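Side-chain contacts in heme oxygenase (Leptospira interrogans, PDB 5KZL), which catalyses the oxidative opening of heme, a reaction that in this enzyme family yields biliverdin, carbon monoxide and free iron: residues Y130-Y133 and L134-S138; G139-I142 and L143-V146. The protein carries 1 engineered substitution. All blocks are in the same frame, centred on the assembly; numbering follows the deposited sequence.

Contact 1. Residues Y130-Y133 and L134-S138. With HEM (protoporphyrin IX containing Fe), chain B.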
loop_
_atom_site.group_PDB
_atom_site.type_symbol
_atom_site.label_atom_id
_atom_site.label_comp_id
_atom_site.label_asym_id
_atom_site.label_seq_id
_atom_site.Cartn_x
_atom_site.Cartn_y
_atom_site.Cartn_z
ATOM N N TYR A 130 -5.139 3.920 4.450
ATOM C CA TYR A 130 -5.495 2.758 5.279
ATOM C C TYR A 130 -5.122 1.414 4.632
ATOM O O TYR A 130 -4.384 0.625 5.228
ATOM C CB TYR A 130 -7.006 2.775 5.663
ATOM C CG TYR A 130 -7.482 1.470 6.285
ATOM C CD1 TYR A 130 -7.241 1.184 7.628
ATOM C CD2 TYR A 130 -8.162 0.518 5.528
ATOM C CE1 TYR A 130 -7.650 -0.030 8.196
ATOM C CE2 TYR A 130 -8.540 -0.713 6.077
ATOM C CZ TYR A 130 -8.325 -0.962 7.423
ATOM O OH TYR A 130 -8.705 -2.174 7.963
ATOM N N VAL A 131 -5.678 1.131 3.449
ATOM C CA VAL A 131 -5.518 -0.159 2.781
ATOM C C VAL A 131 -4.064 -0.460 2.521
ATOM O O VAL A 131 -3.607 -1.525 2.909
ATOM C CB VAL A 131 -6.399 -0.324 1.513
ATOM C CG1 VAL A 131 -6.145 -1.673 0.858
ATOM C CG2 VAL A 131 -7.878 -0.186 1.862
ATOM N N ARG A 132 -3.339 0.466 1.894
ATOM C CA ARG A 132 -1.918 0.254 1.643
ATOM C C ARG A 132 -1.017 0.480 2.897
ATOM O O ARG A 132 -0.380 -0.473 3.327
ATOM C CB ARG A 132 -1.415 1.066 0.418
ATOM C CG ARG A 132 -1.853 0.493 -0.965
ATOM C CD ARG A 132 -1.709 -1.037 -1.197
ATOM N NE ARG A 132 -0.437 -1.597 -0.716
ATOM C CZ ARG A 132 -0.108 -2.888 -0.679
ATOM N NH1 ARG A 132 -0.941 -3.814 -1.155
ATOM N NH2 ARG A 132 1.051 -3.267 -0.154
ATOM N N TYR A 133 -0.925 1.703 3.458
ATOM C CA TYR A 133 0.039 1.936 4.559
ATOM C C TYR A 133 -0.225 1.195 5.834
ATOM O O TYR A 133 0.732 0.686 6.419
ATOM C CB TYR A 133 0.185 3.411 4.890
ATOM C CG TYR A 133 0.674 4.280 3.758
ATOM C CD1 TYR A 133 1.757 3.889 2.963
ATOM C CD2 TYR A 133 0.124 5.535 3.539
ATOM C CE1 TYR A 133 2.235 4.712 1.942
ATOM C CE2 TYR A 133 0.602 6.372 2.533
ATOM C CZ TYR A 133 1.657 5.956 1.740
ATOM O OH TYR A 133 2.092 6.780 0.740
ATOM N N LEU A 134 -1.500 1.129 6.304
ATOM C CA LEU A 134 -1.679 0.397 7.563
ATOM C C LEU A 134 -1.382 -1.101 7.362
ATOM O O LEU A 134 -0.795 -1.716 8.247
ATOM C CB LEU A 134 -3.048 0.670 8.249
ATOM C CG LEU A 134 -3.201 0.090 9.667
ATOM C CD1 LEU A 134 -2.060 0.523 10.616
ATOM C CD2 LEU A 134 -4.560 0.408 10.241
ATOM N N GLY A 135 -1.683 -1.628 6.172
ATOM C CA GLY A 135 -1.349 -3.006 5.804
ATOM C C GLY A 135 0.154 -3.222 5.777
ATOM O O GLY A 135 0.654 -4.208 6.330
ATOM N N ASP A 136 0.891 -2.264 5.174
ATOM C CA ASP A 136 2.365 -2.316 5.067
ATOM C C ASP A 136 3.007 -2.296 6.456
ATOM O O ASP A 136 3.891 -3.098 6.753
ATOM C CB ASP A 136 2.917 -1.125 4.286
ATOM C CG ASP A 136 2.495 -1.005 2.839
ATOM O OD1 ASP A 136 2.151 -2.039 2.228
ATOM O OD2 ASP A 136 2.540 0.119 2.311
ATOM N N LEU A 137 2.553 -1.386 7.306
ATOM C CA LEU A 137 3.086 -1.324 8.660
ATOM C C LEU A 137 2.756 -2.605 9.453
ATOM O O LEU A 137 3.621 -3.105 10.176
ATOM C CB LEU A 137 2.545 -0.089 9.383
ATOM C CG LEU A 137 3.337 0.338 10.620
ATOM C CD1 LEU A 137 4.794 0.617 10.291
ATOM C CD2 LEU A 137 2.720 1.546 11.237
ATOM N N SER A 138 1.531 -3.159 9.279
ATOM C CA SER A 138 1.108 -4.366 9.993
ATOM C C SER A 138 1.822 -5.642 9.546
ATOM O O SER A 138 2.157 -6.470 10.387
ATOM C CB SER A 138 -0.407 -4.534 9.932
ATOM O OG SER A 138 -1.037 -3.340 10.369
HETATM C CHA HEM B . -3.391 -6.302 8.520
HETATM C CHB HEM B . -3.963 -4.797 4.059
HETATM C CHC HEM B . -2.100 -8.927 2.536
HETATM C CHD HEM B . -0.764 -9.927 6.901
HETATM C C1A HEM B . -3.692 -5.547 7.439
HETATM C C2A HEM B . -4.384 -4.293 7.515
HETATM C C3A HEM B . -4.564 -3.894 6.259
HETATM C C4A HEM B . -3.984 -4.844 5.418
HETATM C CMA HEM B . -5.203 -2.642 5.801
HETATM C CAA HEM B . -4.824 -3.557 8.755
HETATM C CBA HEM B . -6.128 -4.120 9.363
HETATM C CGA HEM B . -6.584 -3.260 10.467
HETATM O O1A HEM B . -7.635 -2.700 10.407
HETATM O O2A HEM B . -5.850 -3.133 11.434
HETATM C C1B HEM B . -3.522 -5.810 3.225
HETATM C C2B HEM B . -3.667 -5.789 1.778
HETATM C C3B HEM B . -3.139 -6.961 1.375
HETATM C C4B HEM B . -2.691 -7.683 2.575
HETATM C CMB HEM B . -4.223 -4.709 0.914
HETATM C CAB HEM B . -3.005 -7.503 0.082
HETATM C CBB HEM B . -3.668 -6.932 -0.788
HETATM C C1C HEM B . -1.424 -9.527 3.538
HETATM C C2C HEM B . -0.463 -10.568 3.407
HETATM C C3C HEM B . -0.082 -10.835 4.669
HETATM C C4C HEM B . -0.781 -9.938 5.554
HETATM C CMC HEM B . 0.021 -11.218 2.111
HETATM C CAC HEM B . 0.879 -11.852 5.026
HETATM C CBC HEM B . 1.484 -11.806 6.142
HETATM C C1D HEM B . -1.470 -9.066 7.716
HETATM C C2D HEM B . -1.450 -9.159 9.199
HETATM C C3D HEM B . -2.147 -8.140 9.633
HETATM C C4D HEM B . -2.619 -7.430 8.436
HETATM C CMD HEM B . -0.718 -10.162 10.019
HETATM C CAD HEM B . -2.440 -7.832 11.076
HETATM C CBD HEM B . -1.294 -7.248 11.814
HETATM C CGD HEM B . -1.613 -6.927 13.239
HETATM O O1D HEM B . -2.720 -6.853 13.616
HETATM O O2D HEM B . -0.694 -6.729 13.974
HETATM N NA HEM B . -3.516 -5.825 6.142
HETATM N NB HEM B . -2.998 -6.942 3.549
HETATM N NC HEM B . -1.571 -9.217 4.806
HETATM N ND HEM B . -2.171 -8.018 7.341
HETATM FE FE HEM B . -2.575 -7.518 5.507
HETATM O O HOH W 1 -0.551 -6.481 5.378
#

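Contact 2. Residues G139-I142 and L143-V146. With HEM (protoporphyrin IX containing Fe), chain B.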
loop_
_atom_site.group_PDB
_atom_site.type_symbol
_atom_site.label_atom_id
_atom_site.label_comp_id
_atom_site.label_asym_id
_atom_site.label_seq_id
_atom_site.Cartn_x
_atom_site.Cartn_y
_atom_site.Cartn_z
ATOM N N GLY A 139 2.068 -5.773 8.245
ATOM C CA GLY A 139 2.664 -6.970 7.660
ATOM C C GLY A 139 4.144 -6.973 7.326
ATOM O O GLY A 139 4.687 -8.031 7.008
ATOM N N GLY A 140 4.785 -5.811 7.357
ATOM C CA GLY A 140 6.191 -5.646 6.977
ATOM C C GLY A 140 7.197 -6.597 7.587
ATOM O O GLY A 140 7.988 -7.214 6.864
ATOM N N GLN A 141 7.219 -6.696 8.934
ATOM C CA GLN A 141 8.183 -7.592 9.587
ATOM C C GLN A 141 8.016 -9.052 9.147
ATOM O O GLN A 141 9.009 -9.728 8.875
ATOM C CB GLN A 141 8.181 -7.448 11.125
ATOM C CG GLN A 141 8.751 -6.114 11.616
ATOM C CD GLN A 141 10.134 -5.801 11.078
ATOM O OE1 GLN A 141 10.304 -4.969 10.174
ATOM N NE2 GLN A 141 11.150 -6.469 11.618
ATOM N N ILE A 142 6.759 -9.510 9.011
ATOM C CA ILE A 142 6.442 -10.869 8.570
ATOM C C ILE A 142 6.829 -11.067 7.102
ATOM O O ILE A 142 7.512 -12.037 6.786
ATOM C CB ILE A 142 4.961 -11.220 8.806
ATOM C CG1 ILE A 142 4.639 -11.272 10.312
ATOM C CG2 ILE A 142 4.569 -12.525 8.085
ATOM C CD1 ILE A 142 3.162 -11.195 10.631
ATOM N N LEU A 143 6.383 -10.146 6.221
ATOM C CA LEU A 143 6.605 -10.221 4.780
ATOM C C LEU A 143 8.080 -10.120 4.390
ATOM O O LEU A 143 8.503 -10.863 3.497
ATOM C CB LEU A 143 5.737 -9.187 4.035
ATOM C CG LEU A 143 4.210 -9.474 4.017
ATOM C CD1 LEU A 143 3.438 -8.275 3.448
ATOM C CD2 LEU A 143 3.877 -10.756 3.234
ATOM N N LYS A 144 8.879 -9.272 5.084
ATOM C CA LYS A 144 10.303 -9.182 4.757
ATOM C C LYS A 144 11.028 -10.519 5.005
ATOM O O LYS A 144 11.844 -10.913 4.178
ATOM C CB LYS A 144 11.003 -7.995 5.426
ATOM C CG LYS A 144 11.309 -8.110 6.900
ATOM C CD LYS A 144 11.855 -6.771 7.371
ATOM C CE LYS A 144 12.603 -6.872 8.676
ATOM N NZ LYS A 144 12.957 -5.522 9.205
ATOM N N LYS A 145 10.683 -11.236 6.088
ATOM C CA LYS A 145 11.280 -12.544 6.399
ATOM C C LYS A 145 10.851 -13.597 5.384
ATOM O O LYS A 145 11.692 -14.382 4.950
ATOM C CB LYS A 145 10.942 -12.995 7.837
ATOM C CG LYS A 145 11.575 -12.121 8.916
ATOM C CD LYS A 145 11.721 -12.914 10.218
ATOM C CE LYS A 145 12.332 -12.095 11.326
ATOM N NZ LYS A 145 12.951 -12.960 12.364
ATOM N N VAL A 146 9.555 -13.616 4.996
ATOM C CA VAL A 146 9.017 -14.553 4.000
ATOM C C VAL A 146 9.755 -14.310 2.657
ATOM O O VAL A 146 10.298 -15.258 2.083
ATOM C CB VAL A 146 7.465 -14.447 3.863
ATOM C CG1 VAL A 146 6.949 -15.215 2.653
ATOM C CG2 VAL A 146 6.760 -14.917 5.131
HETATM C CHA HEM B . -3.391 -6.302 8.520
HETATM C CHB HEM B . -3.963 -4.797 4.059
HETATM C CHC HEM B . -2.100 -8.927 2.536
HETATM C CHD HEM B . -0.764 -9.927 6.901
HETATM C C1A HEM B . -3.692 -5.547 7.439
HETATM C C2A HEM B . -4.384 -4.293 7.515
HETATM C C3A HEM B . -4.564 -3.894 6.259
HETATM C C4A HEM B . -3.984 -4.844 5.418
HETATM C CMA HEM B . -5.203 -2.642 5.801
HETATM C CAA HEM B . -4.824 -3.557 8.755
HETATM C CBA HEM B . -6.128 -4.120 9.363
HETATM C CGA HEM B . -6.584 -3.260 10.467
HETATM O O1A HEM B . -7.635 -2.700 10.407
HETATM O O2A HEM B . -5.850 -3.133 11.434
HETATM C C1B HEM B . -3.522 -5.810 3.225
HETATM C C2B HEM B . -3.667 -5.789 1.778
HETATM C C3B HEM B . -3.139 -6.961 1.375
HETATM C C4B HEM B . -2.691 -7.683 2.575
HETATM C CMB HEM B . -4.223 -4.709 0.914
HETATM C CAB HEM B . -3.005 -7.503 0.082
HETATM C CBB HEM B . -3.668 -6.932 -0.788
HETATM C C1C HEM B . -1.424 -9.527 3.538
HETATM C C2C HEM B . -0.463 -10.568 3.407
HETATM C C3C HEM B . -0.082 -10.835 4.669
HETATM C C4C HEM B . -0.781 -9.938 5.554
HETATM C CMC HEM B . 0.021 -11.218 2.111
HETATM C CAC HEM B . 0.879 -11.852 5.026
HETATM C CBC HEM B . 1.484 -11.806 6.142
HETATM C C1D HEM B . -1.470 -9.066 7.716
HETATM C C2D HEM B . -1.450 -9.159 9.199
HETATM C C3D HEM B . -2.147 -8.140 9.633
HETATM C C4D HEM B . -2.619 -7.430 8.436
HETATM C CMD HEM B . -0.718 -10.162 10.019
HETATM C CAD HEM B . -2.440 -7.832 11.076
HETATM C CBD HEM B . -1.294 -7.248 11.814
HETATM C CGD HEM B . -1.613 -6.927 13.239
HETATM O O1D HEM B . -2.720 -6.853 13.616
HETATM O O2D HEM B . -0.694 -6.729 13.974
HETATM N NA HEM B . -3.516 -5.825 6.142
HETATM N NB HEM B . -2.998 -6.942 3.549
HETATM N NC HEM B . -1.571 -9.217 4.806
HETATM N ND HEM B . -2.171 -8.018 7.341
HETATM FE FE HEM B . -2.575 -7.518 5.507
HETATM O O HOH W 1 -0.551 -6.481 5.378
#

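Contact 1. Residues Y130-Y133 and L134-S138
Arg132 and Asp136, one helical turn apart, meet in a salt bridge. From CB the arginine chain bends at chi2 and again at chi3, curling so that the guanidinium, still held off the helix, turns its NH2 to the Asp136 carboxylate. Its NE bonds to the hydroxyl of Tyr55. NH1 is hydrogen-bonded to Asn205 and lies 4.0 Å from the heme methyl CMB, while NH2 reaches OD1 of Asp136 at 2.9 Å. That last bond uses the syn lone pair of OD1 but arrives 33° out of the guanidinium plane, with the two flat groups turned 50° against each other. OD2 takes a bond from the same Tyr55, so one phenol ties both partners and probably helps fix the carboxylate's rotation.

On the heme side, Tyr130 swings its ring past Leu134, whose CD2 sits 3.7 Å from CE1. The ring carries the heme methyl CMA over one face, and its OH donates to the propionate oxygen O1A at 2.7 Å. One residue on from Leu134, Gly135 brings its CA to 3.2 Å from heme C4A, and its carbonyl O accepts from the iron-bound water at 2.7 Å. Such close backbone passage, opened by a glycine, is characteristic of the distal helix of heme oxygenases, which roofs the heme in this all-helical fold.

Contact 2. Residues G139-I142 and L143-V146
Gln141 and Lys144 lie side by side on the outer part of the helix, their ends pointing the same way. The polar link between them runs from Lys144 NZ to Gln141 OE1, 2.9 Å, and comes in from the flank of the carbonyl, at a C=O...N angle of 104°. Lys144 has CG wedged between backbone N and carbonyl carbon (chi1 75°), and from there an extended chain runs alongside the glutamine, with CE 3.3 Å from OE1. The same ammonium also makes a salt bridge to Glu163, so two acceptors share it.

Among the backbone bonds, Leu143 N to Gly139 O and Lys144 N to Gly140 O cross the two segments. The turn before is broken, since the amides of Gln141 and Ile142 lack their helical partners; the helix is kinked at the Gly139-Gly140 pair, as in the glycine-rich distal helix of other heme oxygenases.

Two of the apolar contacts are with the heme: Leu143 CD2 lies 3.7 Å from vinyl carbon CAC, and Ile142 CG2 is equally close to CBC at the end of the same vinyl. Within the helix itself, the branches of Ile142 and Val146 meet more loosely, CG2 to CG2 at 4.4 Å. Phe34 and Met35 of helix 29-36 pack on Leu143.

Overall arrangement
Contacts 1 and 2 follow each other directly along helix 125-151, their centres about 13 Å apart, and touch different parts of one heme. The centre of contact 1 is about 6 Å from the centre of the chain, that of contact 2 about 14 Å. Contact 1 runs along the heme from the propionate O1A past CHB to the methyl CMB, and holds the iron-bound water; contact 2 reaches a vinyl group and carries its polar side chains toward the surface. The water, 2.3 Å from the iron, sits over the porphyrin on the side of this helix, and a second iron ligand comes from outside the four segments. Lys174 and Arg15 add further hydrogen bonds to the heme.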